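Local coordinates for kelch-like protein 7 (Homo sapiens, PDB 3II7) that serves as the substrate-specific adapter of a CUL3-RBX1 E3 ubiquitin ligase, represented here by its six-bladed Kelch-repeat propeller domain, at residues G109-V112 / A116-L119; G195-K200 / S248-L253; K202-G207 / K229-M234. All coordinates share one frame; numbering follows the deposited sequence.

Contact 1 (G109-V112 / A116-L119); sequences GSEV and ALYL. With EDO (1,2-ethanediol), chain Q; EDO (1,2-ethanediol), chain X.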
loop_
_atom_site.group_PDB
_atom_site.type_symbol
_atom_site.label_atom_id
_atom_site.label_comp_id
_atom_site.label_asym_id
_atom_site.label_seq_id
_atom_site.Cartn_x
_atom_site.Cartn_y
_atom_site.Cartn_z
ATOM N N GLY A 109 -6.835 3.763 9.741
ATOM C CA GLY A 109 -8.133 3.696 9.058
ATOM C C GLY A 109 -9.205 4.419 9.835
ATOM O O GLY A 109 -8.927 5.041 10.837
ATOM N N SER A 110 -10.441 4.340 9.334
ATOM C CA SER A 110 -11.572 5.076 9.873
ATOM C C SER A 110 -12.729 4.130 10.008
ATOM O O SER A 110 -12.903 3.239 9.185
ATOM C CB SER A 110 -11.991 6.233 8.933
ATOM O OG SER A 110 -12.218 5.783 7.608
ATOM N N GLU A 111 -13.523 4.337 11.045
ATOM C CA GLU A 111 -14.835 3.722 11.182
ATOM C C GLU A 111 -15.856 4.839 10.929
ATOM O O GLU A 111 -15.491 5.991 10.663
ATOM C CB GLU A 111 -15.056 3.195 12.602
ATOM C CG GLU A 111 -14.163 2.057 13.083
ATOM C CD GLU A 111 -14.363 1.788 14.582
ATOM O OE1 GLU A 111 -13.957 2.646 15.403
ATOM O OE2 GLU A 111 -14.936 0.734 14.935
ATOM N N VAL A 112 -17.131 4.504 11.035
ATOM C CA VAL A 112 -18.161 5.531 11.176
ATOM C C VAL A 112 -17.950 6.239 12.546
ATOM O O VAL A 112 -17.689 5.586 13.569
ATOM C CB VAL A 112 -19.580 4.926 11.064
ATOM C CG1 VAL A 112 -19.785 4.330 9.676
ATOM C CG2 VAL A 112 -19.809 3.865 12.144
ATOM N N ALA A 116 -10.024 9.170 11.999
ATOM C CA ALA A 116 -8.821 8.354 11.942
ATOM C C ALA A 116 -8.498 7.665 13.261
ATOM O O ALA A 116 -8.649 8.247 14.314
ATOM C CB ALA A 116 -7.634 9.188 11.480
ATOM N N LEU A 117 -8.001 6.418 13.170
ATOM C CA LEU A 117 -7.678 5.615 14.335
ATOM C C LEU A 117 -6.166 5.400 14.504
ATOM O O LEU A 117 -5.400 5.471 13.537
ATOM C CB LEU A 117 -8.350 4.242 14.198
ATOM C CG LEU A 117 -9.871 4.185 14.145
ATOM C CD1 LEU A 117 -10.330 2.728 14.056
ATOM C CD2 LEU A 117 -10.481 4.839 15.348
ATOM N N TYR A 118 -5.750 5.151 15.748
ATOM C CA TYR A 118 -4.385 4.769 16.143
ATOM C C TYR A 118 -4.186 3.225 16.099
ATOM O O TYR A 118 -3.081 2.722 16.301
ATOM C CB TYR A 118 -4.137 5.148 17.611
ATOM C CG TYR A 118 -4.207 6.609 18.063
ATOM C CD1 TYR A 118 -5.338 7.111 18.691
ATOM C CD2 TYR A 118 -3.104 7.441 17.965
ATOM C CE1 TYR A 118 -5.377 8.430 19.152
ATOM C CE2 TYR A 118 -3.136 8.732 18.431
ATOM C CZ TYR A 118 -4.266 9.218 19.021
ATOM O OH TYR A 118 -4.291 10.517 19.477
ATOM N N LEU A 119 -5.283 2.499 15.892
ATOM C CA LEU A 119 -5.384 1.068 16.100
ATOM C C LEU A 119 -4.382 0.272 15.294
ATOM O O LEU A 119 -4.120 0.570 14.126
ATOM C CB LEU A 119 -6.803 0.604 15.735
ATOM C CG LEU A 119 -7.186 -0.844 15.960
ATOM C CD1 LEU A 119 -7.055 -1.273 17.429
ATOM C CD2 LEU A 119 -8.626 -1.010 15.484
HETATM C C1 EDO Q . -7.951 3.181 19.209
HETATM O O1 EDO Q . -7.051 2.120 19.572
HETATM C C2 EDO Q . -7.643 3.592 17.807
HETATM O O2 EDO Q . -7.949 4.938 17.573
HETATM C C1 EDO X . -8.940 7.832 17.281
HETATM O O1 EDO X . -9.618 9.006 16.815
HETATM C C2 EDO X . -9.144 7.654 18.783
HETATM O O2 EDO X . -8.950 8.898 19.462
#
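Gly109 and Leu117 pin together the loop that links the second and third strands, 103-107 and 120-124, of a propeller blade in the third Kelch repeat. Gly109 is the second glycine of the diglycine signature that follows the second strand of a Kelch blade. Its carbonyl accepts the backbone N-H of Leu117, N to O 2.9 Å. The donor sits almost straight beyond the C=O group, at 174°, but the hydrogen bond is bent at the proton, N-H...O 138°. Ala116 CA adds a C-H contact to the same oxygen. Glycine is required here, because a side chain at these backbone angles would jam against the carbonyl oxygen of Gly108. Leu117 CD1 lies 3.9 Å from Glu111 OE1 and 4.0 Å from Glu111 CG, the two side chains crossing at about a right angle. Glu111 CG stands anti to its carbonyl carbon (chi1 -65°), which carries the chain across toward the leucine. An alanine in place of Leu117 would keep the backbone bond, but Glu111 CG would probably lose the methyl it lies against, leaving its chain freer to turn. Tyr118 N donates to O2 of an ethanediol, chain Q, probably from the crystallisation liquor. The loop is flanked by the two inter-blade connections: Arg140, before strand 144-148, bonds the backbones of Gly109 and Leu117, while Thr90, before strand 96-100, touches Glu111 and Leu119.

Contact 2 (G195-K200 / S248-L253); sequences GLVFVK and SIVYVL. With EDO (1,2-ethanediol), chain F.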
loop_
_atom_site.group_PDB
_atom_site.type_symbol
_atom_site.label_atom_id
_atom_site.label_comp_id
_atom_site.label_asym_id
_atom_site.label_seq_id
_atom_site.Cartn_x
_atom_site.Cartn_y
_atom_site.Cartn_z
ATOM N N GLY A 195 2.461 6.148 -2.784
ATOM C CA GLY A 195 3.132 4.869 -2.784
ATOM C C GLY A 195 4.181 4.873 -1.699
ATOM O O GLY A 195 4.715 5.930 -1.339
ATOM N N LEU A 196 4.506 3.684 -1.206
ATOM C CA LEU A 196 5.494 3.549 -0.115
ATOM C C LEU A 196 6.124 2.200 -0.291
ATOM O O LEU A 196 5.460 1.147 -0.101
ATOM C CB LEU A 196 4.863 3.694 1.281
ATOM C CG LEU A 196 5.895 3.959 2.391
ATOM C CD1 LEU A 196 6.552 5.385 2.196
ATOM C CD2 LEU A 196 5.290 3.784 3.795
ATOM N N VAL A 197 7.393 2.225 -0.711
ATOM C CA VAL A 197 8.106 1.016 -1.089
ATOM C C VAL A 197 9.510 1.011 -0.575
ATOM O O VAL A 197 10.203 2.035 -0.605
ATOM C CB VAL A 197 8.082 0.797 -2.636
ATOM C CG1 VAL A 197 6.640 0.637 -3.135
ATOM C CG2 VAL A 197 8.796 1.957 -3.370
ATOM N N PHE A 198 9.949 -0.164 -0.147
ATOM C CA PHE A 198 11.312 -0.369 0.373
ATOM C C PHE A 198 12.196 -0.950 -0.743
ATOM O O PHE A 198 11.875 -2.012 -1.315
ATOM C CB PHE A 198 11.258 -1.349 1.532
ATOM C CG PHE A 198 12.604 -1.745 2.078
ATOM C CD1 PHE A 198 13.533 -0.782 2.437
ATOM C CD2 PHE A 198 12.922 -3.080 2.261
ATOM C CE1 PHE A 198 14.754 -1.140 2.964
ATOM C CE2 PHE A 198 14.140 -3.440 2.791
ATOM C CZ PHE A 198 15.062 -2.468 3.135
ATOM N N VAL A 199 13.285 -0.241 -1.054
ATOM C CA VAL A 199 14.263 -0.704 -2.024
ATOM C C VAL A 199 15.640 -0.538 -1.431
ATOM O O VAL A 199 16.115 0.590 -1.241
ATOM C CB VAL A 199 14.204 0.046 -3.341
ATOM C CG1 VAL A 199 15.129 -0.646 -4.365
ATOM C CG2 VAL A 199 12.799 0.119 -3.872
ATOM N N LYS A 200 16.263 -1.692 -1.135
ATOM C CA LYS A 200 17.670 -1.799 -0.671
ATOM C C LYS A 200 17.858 -1.299 0.770
ATOM O O LYS A 200 18.032 -2.095 1.695
ATOM C CB LYS A 200 18.652 -1.101 -1.626
ATOM C CG LYS A 200 20.129 -1.306 -1.259
ATOM C CD LYS A 200 21.019 -0.196 -1.816
ATOM C CE LYS A 200 21.105 -0.215 -3.327
ATOM N NZ LYS A 200 21.886 0.988 -3.839
ATOM N N SER A 248 15.426 -3.228 -8.416
ATOM C CA SER A 248 15.821 -1.839 -8.267
ATOM C C SER A 248 14.815 -0.877 -8.932
ATOM O O SER A 248 15.022 0.328 -8.927
ATOM C CB SER A 248 17.203 -1.612 -8.838
ATOM O OG SER A 248 17.258 -1.980 -10.195
ATOM N N ILE A 249 13.732 -1.407 -9.507
ATOM C CA ILE A 249 12.763 -0.572 -10.239
ATOM C C ILE A 249 11.458 -0.393 -9.468
ATOM O O ILE A 249 10.899 -1.374 -8.930
ATOM C CB ILE A 249 12.407 -1.152 -11.632
ATOM C CG1 ILE A 249 13.663 -1.496 -12.399
ATOM C CG2 ILE A 249 11.490 -0.181 -12.420
ATOM C CD1 ILE A 249 14.614 -0.291 -12.677
ATOM N N VAL A 250 10.982 0.851 -9.407
ATOM C CA VAL A 250 9.661 1.150 -8.850
ATOM C C VAL A 250 8.684 1.352 -9.997
ATOM O O VAL A 250 8.942 2.141 -10.906
ATOM C CB VAL A 250 9.650 2.403 -7.972
ATOM C CG1 VAL A 250 8.205 2.650 -7.425
ATOM C CG2 VAL A 250 10.691 2.256 -6.816
ATOM N N TYR A 251 7.565 0.624 -9.944
ATOM C CA TYR A 251 6.539 0.651 -10.995
ATOM C C TYR A 251 5.309 1.345 -10.470
ATOM O O TYR A 251 4.804 0.968 -9.416
ATOM C CB TYR A 251 6.167 -0.784 -11.446
ATOM C CG TYR A 251 7.322 -1.550 -12.001
ATOM C CD1 TYR A 251 7.601 -1.551 -13.362
ATOM C CD2 TYR A 251 8.172 -2.251 -11.160
ATOM C CE1 TYR A 251 8.709 -2.250 -13.880
ATOM C CE2 TYR A 251 9.267 -2.956 -11.667
ATOM C CZ TYR A 251 9.537 -2.943 -13.016
ATOM O OH TYR A 251 10.638 -3.611 -13.505
ATOM N N VAL A 252 4.844 2.364 -11.184
ATOM C CA VAL A 252 3.538 3.007 -10.903
ATOM C C VAL A 252 2.596 2.469 -11.983
ATOM O O VAL A 252 2.731 2.785 -13.185
ATOM C CB VAL A 252 3.594 4.515 -10.942
ATOM C CG1 VAL A 252 2.232 5.122 -10.586
ATOM C CG2 VAL A 252 4.708 5.050 -9.974
ATOM N N LEU A 253 1.654 1.634 -11.548
ATOM C CA LEU A 253 0.857 0.844 -12.453
ATOM C C LEU A 253 -0.566 1.368 -12.593
ATOM O O LEU A 253 -1.289 0.933 -13.472
ATOM C CB LEU A 253 0.826 -0.618 -12.007
ATOM C CG LEU A 253 2.142 -1.362 -12.015
ATOM C CD1 LEU A 253 1.910 -2.815 -11.570
ATOM C CD2 LEU A 253 2.800 -1.309 -13.389
HETATM C C1 EDO F . 8.796 -3.021 -1.584
HETATM O O1 EDO F . 8.153 -2.435 -0.411
HETATM C C2 EDO F . 7.773 -3.682 -2.511
HETATM O O2 EDO F . 6.951 -2.729 -3.216
#
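Beside the valine contact of Val197 with Val250, the flat groups are turned elsewhere: the Tyr251 ring carries Ile249 CG2 on one face, 3.4 Å above its plane and displaced from the ring centre, and the Tyr251 side chain also touches Pro31 and Glu267. The Phe198 side chain packs on Ile203 of the neighbouring strand. These strands belong to a beta-propeller, in which the sheets of successive blades pack face to face. Strand 195-199, the first of its blade, here meets strand 249-254, the second of the next, the two running in roughly opposite senses. The CA atoms of Val197 and Val250 are 7.9 Å apart, a spacing for side-chain packing between sheets. Val197 and Val250 meet end-on, CG2 to CG2 at 3.9 Å. In Val197 a chi1 of -61° sets CG1 anti to the carbonyl carbon and leaves CG2 between the backbone N and the carbonyl carbon, aimed at the partner blade. Val250 CG2 also meets Val199 CG2 at 4.2 Å, so a single methyl nestles between two valines of the facing strand. Val199 CG1, anti to its backbone N, instead rests on Ser248 CA at 4.1 Å. Short, branched valines suit this interface: they fill it without needing a polar partner, and all three also touch the small Ala245 of strand 242-246. Beside Val199, Ser248 O accepts a hydrogen bond from Thr270 OG1. An ethanediol, probably from the crystallisation liquor, is also hydrogen-bonded to Ala245 N and takes the Phe198 N-H on its O1, N to O 2.9 Å, in a nearly straight bond of 175°.

Contact 3 (K202-G207 / K229-M234); sequences KIFAVG and KMVSPM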
loop_
_atom_site.group_PDB
_atom_site.type_symbol
_atom_site.label_atom_id
_atom_site.label_comp_id
_atom_site.label_asym_id
_atom_site.label_seq_id
_atom_site.Cartn_x
_atom_site.Cartn_y
_atom_site.Cartn_z
ATOM N N LYS A 202 16.403 2.062 1.570
ATOM C CA LYS A 202 15.661 3.309 1.462
ATOM C C LYS A 202 14.184 3.019 1.303
ATOM O O LYS A 202 13.807 2.034 0.689
ATOM C CB LYS A 202 16.138 4.113 0.249
ATOM C CG LYS A 202 17.529 4.673 0.360
ATOM C CD LYS A 202 18.032 5.174 -1.005
ATOM C CE LYS A 202 19.550 5.270 -1.031
ATOM N NZ LYS A 202 20.074 5.915 -2.278
ATOM N N ILE A 203 13.353 3.908 1.855
ATOM C CA ILE A 203 11.911 3.805 1.691
ATOM C C ILE A 203 11.416 5.010 0.881
ATOM O O ILE A 203 11.481 6.173 1.351
ATOM C CB ILE A 203 11.180 3.748 3.046
ATOM C CG1 ILE A 203 11.620 2.499 3.846
ATOM C CG2 ILE A 203 9.681 3.754 2.830
ATOM C CD1 ILE A 203 11.053 2.441 5.307
ATOM N N PHE A 204 10.911 4.748 -0.334
ATOM C CA PHE A 204 10.465 5.785 -1.234
ATOM C C PHE A 204 8.986 6.073 -1.016
ATOM O O PHE A 204 8.166 5.153 -1.032
ATOM C CB PHE A 204 10.719 5.371 -2.707
ATOM C CG PHE A 204 12.165 5.370 -3.093
ATOM C CD1 PHE A 204 12.729 6.476 -3.724
ATOM C CD2 PHE A 204 12.972 4.258 -2.846
ATOM C CE1 PHE A 204 14.026 6.475 -4.087
ATOM C CE2 PHE A 204 14.289 4.273 -3.189
ATOM C CZ PHE A 204 14.813 5.386 -3.833
ATOM N N ALA A 205 8.665 7.350 -0.804
ATOM C CA ALA A 205 7.328 7.831 -0.784
ATOM C C ALA A 205 7.076 8.503 -2.128
ATOM O O ALA A 205 7.768 9.475 -2.486
ATOM C CB ALA A 205 7.125 8.812 0.370
ATOM N N VAL A 206 6.051 8.021 -2.845
ATOM C CA VAL A 206 5.857 8.355 -4.247
ATOM C C VAL A 206 4.521 9.051 -4.426
ATOM O O VAL A 206 3.464 8.464 -4.214
ATOM C CB VAL A 206 5.909 7.082 -5.146
ATOM C CG1 VAL A 206 5.760 7.458 -6.628
ATOM C CG2 VAL A 206 7.188 6.260 -4.880
ATOM N N GLY A 207 4.581 10.323 -4.767
ATOM C CA GLY A 207 3.384 11.052 -5.112
ATOM C C GLY A 207 2.380 11.131 -3.996
ATOM O O GLY A 207 2.736 11.385 -2.834
ATOM N N LYS A 229 14.981 12.695 1.792
ATOM C CA LYS A 229 15.627 13.408 0.707
ATOM C C LYS A 229 14.773 13.300 -0.550
ATOM O O LYS A 229 14.303 12.192 -0.890
ATOM C CB LYS A 229 17.012 12.788 0.450
ATOM C CG LYS A 229 18.020 13.023 1.571
ATOM C CD LYS A 229 19.460 12.695 1.117
ATOM C CE LYS A 229 20.312 12.188 2.273
ATOM N NZ LYS A 229 19.906 10.799 2.700
ATOM N N MET A 230 14.580 14.435 -1.237
ATOM C CA MET A 230 13.900 14.454 -2.550
ATOM C C MET A 230 14.757 13.803 -3.638
ATOM O O MET A 230 15.977 13.951 -3.674
ATOM C CB MET A 230 13.601 15.883 -3.019
ATOM C CG MET A 230 12.769 16.755 -2.104
ATOM S SD MET A 230 11.160 16.071 -1.681
ATOM C CE MET A 230 10.453 15.611 -3.176
ATOM N N VAL A 231 14.088 13.092 -4.536
ATOM C CA VAL A 231 14.694 12.590 -5.757
ATOM C C VAL A 231 13.923 13.157 -6.945
ATOM O O VAL A 231 13.175 14.132 -6.792
ATOM C CB VAL A 231 14.799 11.031 -5.755
ATOM C CG1 VAL A 231 15.728 10.582 -4.636
ATOM C CG2 VAL A 231 13.444 10.388 -5.636
ATOM N N SER A 232 14.151 12.618 -8.143
ATOM C CA SER A 232 13.504 13.152 -9.337
ATOM C C SER A 232 12.012 12.895 -9.286
ATOM O O SER A 232 11.569 11.828 -8.822
ATOM C CB SER A 232 14.070 12.506 -10.612
ATOM O OG SER A 232 15.390 12.986 -10.896
ATOM N N PRO A 233 11.219 13.855 -9.801
ATOM C CA PRO A 233 9.774 13.681 -9.778
ATOM C C PRO A 233 9.253 12.807 -10.877
ATOM O O PRO A 233 9.919 12.639 -11.930
ATOM C CB PRO A 233 9.251 15.107 -9.956
ATOM C CG PRO A 233 10.319 15.791 -10.772
ATOM C CD PRO A 233 11.607 15.190 -10.302
ATOM N N MET A 234 8.054 12.252 -10.659
ATOM C CA MET A 234 7.349 11.511 -11.681
ATOM C C MET A 234 6.992 12.426 -12.828
ATOM O O MET A 234 6.744 13.610 -12.620
ATOM C CB MET A 234 6.034 10.927 -11.138
ATOM C CG MET A 234 6.170 9.816 -10.149
ATOM S SD MET A 234 4.511 9.204 -9.696
ATOM C CE MET A 234 4.113 10.497 -8.588
#
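Met234 reaches Val206 and Gly207 by a chain that runs out extended through chi2 and then bends at chi3 (-78°), which swings CE toward the glycine. Val206 in turn has CG1 anti to its backbone N (chi1 -178°), and this is the methyl that meets the sulfur, CG1 to SD 3.7 Å. The two side chains cross at about a right angle. Met234 CE continues to Gly207 CA, 3.6 Å away. A beta carbon on Gly207 would come within 2.6 Å of that methyl, a clash, and the positive phi of the residue also suits glycine. An unbranched, flexible methionine suits the place, since its end can lie against a glycine backbone. Gly207 is the first glycine of the Kelch diglycine that follows the second strand, 202-206, of a propeller blade, while 229-234 leaves the outermost strand, 227-230, on its way to the next blade. Strand 218-222 separates strands 202-206 and 227-230 in the sheet; Val231 and Met234, from the chain leaving 227-230, fold back on Phe204, Val206 and Gly207. Val231 CG2 lies at the edge of the Phe204 ring, near its plane, 4.2 Å from CE1. Tyr220 lies beside both residues, its ring meeting that of Phe204 and its side chain touching Val231. Lys202 makes a cation-pi contact with the same tyrosine, and Lys229 forms a salt bridge with Asp222. From the following blade, strand 264-269 supplies Tyr268 against Val231 and Leu266 against Met234.

Overall arrangement
Contacts 2 and 3 form one continuous region, their centres 9 Å apart, because strands 195-199 and 202-206 are antiparallel neighbours in one blade. Probable hydrogen bonds join them directly, Val197 O to Phe204 N at 2.8 Å and Gly195 N to Val206 O at 2.9 Å. Along the chain, contact 3 is nested within the loop that contact 2 closes. Contact 2 joins successive blades, whereas contact 3 joins the second strand of a blade to the chain leaving its fourth. Contact 1 comes earlier in sequence, its centre about 27 Å from each of the others, and lies across the chain's centre from contact 2, their nearest atoms about 14 Å apart. Ethanediol, probably from the crystallisation liquor, is bound at contacts 1 and 2.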